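PDB 5FRZ: positive phenol-degradative gene regulator from Ralstonia sp. E2, which probably activates transcription of phenol-degradation genes as a sigma-54-dependent, ATP-binding regulator, here represented by its phenol-sensing N-terminal part. Local coordinates for residues 170-175 against 185-190. Residues are numbered along the deposited sequence; the frame is centred on the assembly and turned at random.
Sequences ILYREL and CRILGK. With ZN (zinc ion), chain C; 2MP (3,4-dimethylphenol), chain D.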
ATOM      1  N   ILE A 170       9.682  18.995  11.772  1.00 22.07           N
ATOM      2  CA  ILE A 170       8.488  19.102  12.575  1.00 24.08           C
ATOM      3  C   ILE A 170       8.063  17.682  12.954  1.00 29.60           C
ATOM      4  O   ILE A 170       7.588  16.924  12.094  1.00 24.53           O
ATOM      5  CB  ILE A 170       7.329  19.796  11.809  1.00 24.29           C
ATOM      6  CG1 ILE A 170       7.726  21.202  11.306  1.00 27.75           C
ATOM      7  CG2 ILE A 170       6.070  19.805  12.649  1.00 25.93           C
ATOM      8  CD1 ILE A 170       8.245  22.145  12.386  1.00 26.62           C
ATOM      9  N   LEU A 171       8.221  17.318  14.228  1.00 29.18           N
ATOM     10  CA  LEU A 171       7.840  15.980  14.667  1.00 28.33           C
ATOM     11  C   LEU A 171       6.428  15.958  15.207  1.00 27.86           C
ATOM     12  O   LEU A 171       5.992  16.908  15.851  1.00 26.79           O
ATOM     13  CB  LEU A 171       8.792  15.454  15.744  1.00 29.78           C
ATOM     14  CG  LEU A 171      10.282  15.301  15.452  1.00 31.68           C
ATOM     15  CD1 LEU A 171      10.970  14.726  16.672  1.00 34.95           C
ATOM     16  CD2 LEU A 171      10.514  14.415  14.236  1.00 31.21           C
ATOM     17  N   TYR A 172       5.731  14.849  14.968  1.00 26.57           N
ATOM     18  CA  TYR A 172       4.400  14.633  15.518  1.00 24.82           C
ATOM     19  C   TYR A 172       4.358  13.489  16.520  1.00 28.09           C
ATOM     20  O   TYR A 172       5.127  12.527  16.425  1.00 27.51           O
ATOM     21  CB  TYR A 172       3.404  14.327  14.413  1.00 24.44           C
ATOM     22  CG  TYR A 172       2.982  15.506  13.603  1.00 23.92           C
ATOM     23  CD1 TYR A 172       3.836  16.058  12.648  1.00 20.36           C
ATOM     24  CD2 TYR A 172       1.713  16.053  13.760  1.00 23.30           C
ATOM     25  CE1 TYR A 172       3.450  17.126  11.897  1.00 20.38           C
ATOM     26  CE2 TYR A 172       1.312  17.134  13.007  1.00 23.30           C
ATOM     27  CZ  TYR A 172       2.184  17.661  12.073  1.00 22.99           C
ATOM     28  OH  TYR A 172       1.783  18.742  11.318  1.00 22.14           O
ATOM     29  N   ARG A 173       3.437  13.583  17.472  1.00 28.40           N
ATOM     30  CA  ARG A 173       3.195  12.475  18.387  1.00 31.69           C
ATOM     31  C   ARG A 173       1.696  12.265  18.575  1.00 32.16           C
ATOM     32  O   ARG A 173       0.918  13.226  18.599  1.00 28.98           O
ATOM     33  CB  ARG A 173       3.887  12.724  19.738  1.00 37.55           C
ATOM     34  CG  ARG A 173       3.306  11.909  20.895  1.00 45.76           C
ATOM     35  CD  ARG A 173       4.355  11.458  21.926  1.00 54.17           C
ATOM     36  NE  ARG A 173       3.700  11.046  23.176  1.00 69.19           N
ATOM     37  CZ  ARG A 173       4.322  10.894  24.348  1.00 78.03           C
ATOM     38  NH1 ARG A 173       5.631  11.104  24.442  1.00 75.96           N
ATOM     39  NH2 ARG A 173       3.634  10.523  25.428  1.00 76.61           N
ATOM     40  N   GLU A 174       1.290  10.999  18.682  1.00 30.12           N
ATOM     41  CA  GLU A 174      -0.079  10.662  19.030  1.00 29.64           C
ATOM     42  C   GLU A 174      -0.296  10.748  20.534  1.00 32.71           C
ATOM     43  O   GLU A 174       0.325  10.003  21.272  1.00 32.94           O
ATOM     44  CB  GLU A 174      -0.410   9.247  18.567  1.00 30.53           C
ATOM     45  CG  GLU A 174      -0.671   9.087  17.114  1.00 30.40           C
ATOM     46  CD  GLU A 174      -1.317   7.755  16.827  1.00 27.51           C
ATOM     47  OE1 GLU A 174      -0.583   6.747  16.757  1.00 28.72           O
ATOM     48  OE2 GLU A 174      -2.553   7.718  16.706  1.00 26.51           O
ATOM     49  N   LEU A 175      -1.195  11.622  20.979  1.00 35.47           N
ATOM     50  CA  LEU A 175      -1.519  11.744  22.408  1.00 36.25           C
ATOM     51  C   LEU A 175      -2.674  10.810  22.758  1.00 41.05           C
ATOM     52  O   LEU A 175      -2.931  10.512  23.926  1.00 41.84           O
ATOM     53  CB  LEU A 175      -1.885  13.187  22.757  1.00 36.71           C
ATOM     54  CG  LEU A 175      -1.004  14.268  22.112  1.00 37.10           C
ATOM     55  CD1 LEU A 175      -1.426  15.677  22.539  1.00 41.98           C
ATOM     56  CD2 LEU A 175       0.482  14.033  22.411  1.00 42.28           C
ATOM     57  N   CYS A 185      -8.134   9.192  17.421  1.00 41.90           N
ATOM     58  CA  CYS A 185      -6.731   9.547  17.585  1.00 35.09           C
ATOM     59  C   CYS A 185      -6.618  11.057  17.696  1.00 35.20           C
ATOM     60  O   CYS A 185      -7.461  11.789  17.174  1.00 36.66           O
ATOM     61  CB  CYS A 185      -5.881   9.035  16.415  1.00 35.56           C
ATOM     62  SG  CYS A 185      -5.912   7.219  16.087  1.00 34.47           S
ATOM     63  N   ARG A 186      -5.585  11.512  18.396  1.00 34.59           N
ATOM     64  CA  ARG A 186      -5.270  12.928  18.531  1.00 33.81           C
ATOM     65  C   ARG A 186      -3.756  13.138  18.470  1.00 33.47           C
ATOM     66  O   ARG A 186      -2.979  12.438  19.137  1.00 29.34           O
ATOM     67  CB  ARG A 186      -5.816  13.500  19.838  1.00 39.97           C
ATOM     68  CG  ARG A 186      -6.436  14.874  19.666  1.00 48.66           C
ATOM     69  CD  ARG A 186      -6.636  15.607  21.000  1.00 53.36           C
ATOM     70  NE  ARG A 186      -7.224  14.758  22.040  1.00 60.09           N
ATOM     71  CZ  ARG A 186      -8.526  14.496  22.171  1.00 65.22           C
ATOM     72  NH1 ARG A 186      -9.419  15.015  21.328  1.00 61.10           N
ATOM     73  NH2 ARG A 186      -8.945  13.715  23.158  1.00 63.57           N
ATOM     74  N   ILE A 187      -3.340  14.115  17.674  1.00 31.55           N
ATOM     75  CA  ILE A 187      -1.919  14.304  17.402  1.00 30.80           C
ATOM     76  C   ILE A 187      -1.446  15.725  17.673  1.00 30.53           C
ATOM     77  O   ILE A 187      -2.223  16.683  17.631  1.00 26.54           O
ATOM     78  CB  ILE A 187      -1.575  13.941  15.943  1.00 27.59           C
ATOM     79  CG1 ILE A 187      -2.131  14.998  14.976  1.00 30.68           C
ATOM     80  CG2 ILE A 187      -2.132  12.561  15.599  1.00 26.79           C
ATOM     81  CD1 ILE A 187      -1.813  14.704  13.509  1.00 24.28           C
ATOM     82  N   LEU A 188      -0.152  15.834  17.948  1.00 24.91           N
ATOM     83  CA  LEU A 188       0.502  17.106  18.176  1.00 30.21           C
ATOM     84  C   LEU A 188       1.794  17.181  17.381  1.00 25.81           C
ATOM     85  O   LEU A 188       2.662  16.312  17.501  1.00 23.89           O
ATOM     86  CB  LEU A 188       0.795  17.304  19.674  1.00 31.81           C
ATOM     87  CG  LEU A 188       1.712  18.475  20.033  1.00 32.34           C
ATOM     88  CD1 LEU A 188       1.112  19.815  19.649  1.00 35.34           C
ATOM     89  CD2 LEU A 188       2.062  18.431  21.516  1.00 35.30           C
ATOM     90  N   GLY A 189       1.928  18.216  16.565  1.00 26.79           N
ATOM     91  CA  GLY A 189       3.165  18.414  15.830  1.00 23.52           C
ATOM     92  C   GLY A 189       3.843  19.718  16.183  1.00 26.06           C
ATOM     93  O   GLY A 189       3.193  20.757  16.249  1.00 25.81           O
ATOM     94  N   LYS A 190       5.155  19.674  16.389  1.00 22.34           N
ATOM     95  CA  LYS A 190       5.888  20.895  16.652  1.00 26.76           C
ATOM     96  C   LYS A 190       7.363  20.696  16.341  1.00 28.47           C
ATOM     97  O   LYS A 190       7.805  19.555  16.144  1.00 27.01           O
ATOM     98  CB  LYS A 190       5.669  21.346  18.104  1.00 29.32           C
ATOM     99  CG  LYS A 190       6.053  20.342  19.136  1.00 30.16           C
ATOM    100  CD  LYS A 190       5.662  20.816  20.529  1.00 36.87           C
ATOM    101  CE  LYS A 190       5.896  19.721  21.556  1.00 32.74           C
ATOM    102  NZ  LYS A 190       5.594  20.175  22.923  1.00 38.15           N
TER
HETATM  103 ZN    ZN C1208      -3.911   6.221  16.212  1.00 30.93          ZN
HETATM  104  O1  2MP D1209      -3.239  13.241   8.774  1.00 23.96           O
HETATM  105  C1  2MP D1209      -2.393  14.342   8.620  1.00 23.61           C
HETATM  106  C2  2MP D1209      -1.586  14.493   7.494  1.00 21.15           C
HETATM  107  C3  2MP D1209      -0.752  15.599   7.371  1.00 22.27           C
HETATM  108  C4  2MP D1209      -0.749  16.539   8.388  1.00 25.64           C
HETATM  109  C5  2MP D1209      -1.560  16.370   9.488  1.00 26.42           C
HETATM  110  C6  2MP D1209      -2.391  15.278   9.628  1.00 25.77           C
HETATM  111  C7  2MP D1209       0.132  17.776   8.335  1.00 27.27           C
HETATM  112  C8  2MP D1209      -1.532  17.397  10.571  1.00 29.17           C
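Glu174 and Cys185 reach across to one zinc ion, which ties the two strands together near the connection between them. Glu174 binds through one carboxylate oxygen, OE2 lying 2.1 Å from zinc, and Cys185 through SG at 2.2 Å; Cys151 and Cys177 complete the site. The side chain of Glu174, extended beyond CG, carries its carboxylate out to the metal, and the set of three cysteine sulfurs and one carboxylate is consistent with a structural role. Backbone hydrogen bonds pair the antiparallel strands. Leu171 and Lys190 exchange two, as do Arg173 and Leu188, and Leu175 N gives a further one to Arg186 O at 2.7 Å. Tyr172 and Gly189 form the non-hydrogen-bonded pair between Leu171-Lys190 and Arg173-Leu188. Because Gly189 has no side chain, the backbones come close, CA to CA 4.0 Å, and the tyrosine ring (chi1 -75°) lies over the glycine CA, 3.6 Å from the ring centroid in a CH-pi contact. Ile187 CD1 packs 3.8 Å from Tyr172 CD2, and its apolar branch suits a pocket wall, 4.0 Å from ring carbon C6 of the bound 3,4-dimethylphenol; Tyr172 OH comes within 3.5 Å of methyl C7. The tyrosine hydroxyl is held by Tyr124 and Thr162, and 3,4-dimethylphenol is hydrogen-bonded to Trp130 NE1. This zinc-braced beta hairpin belongs to the V4R domain and lines its phenol pocket.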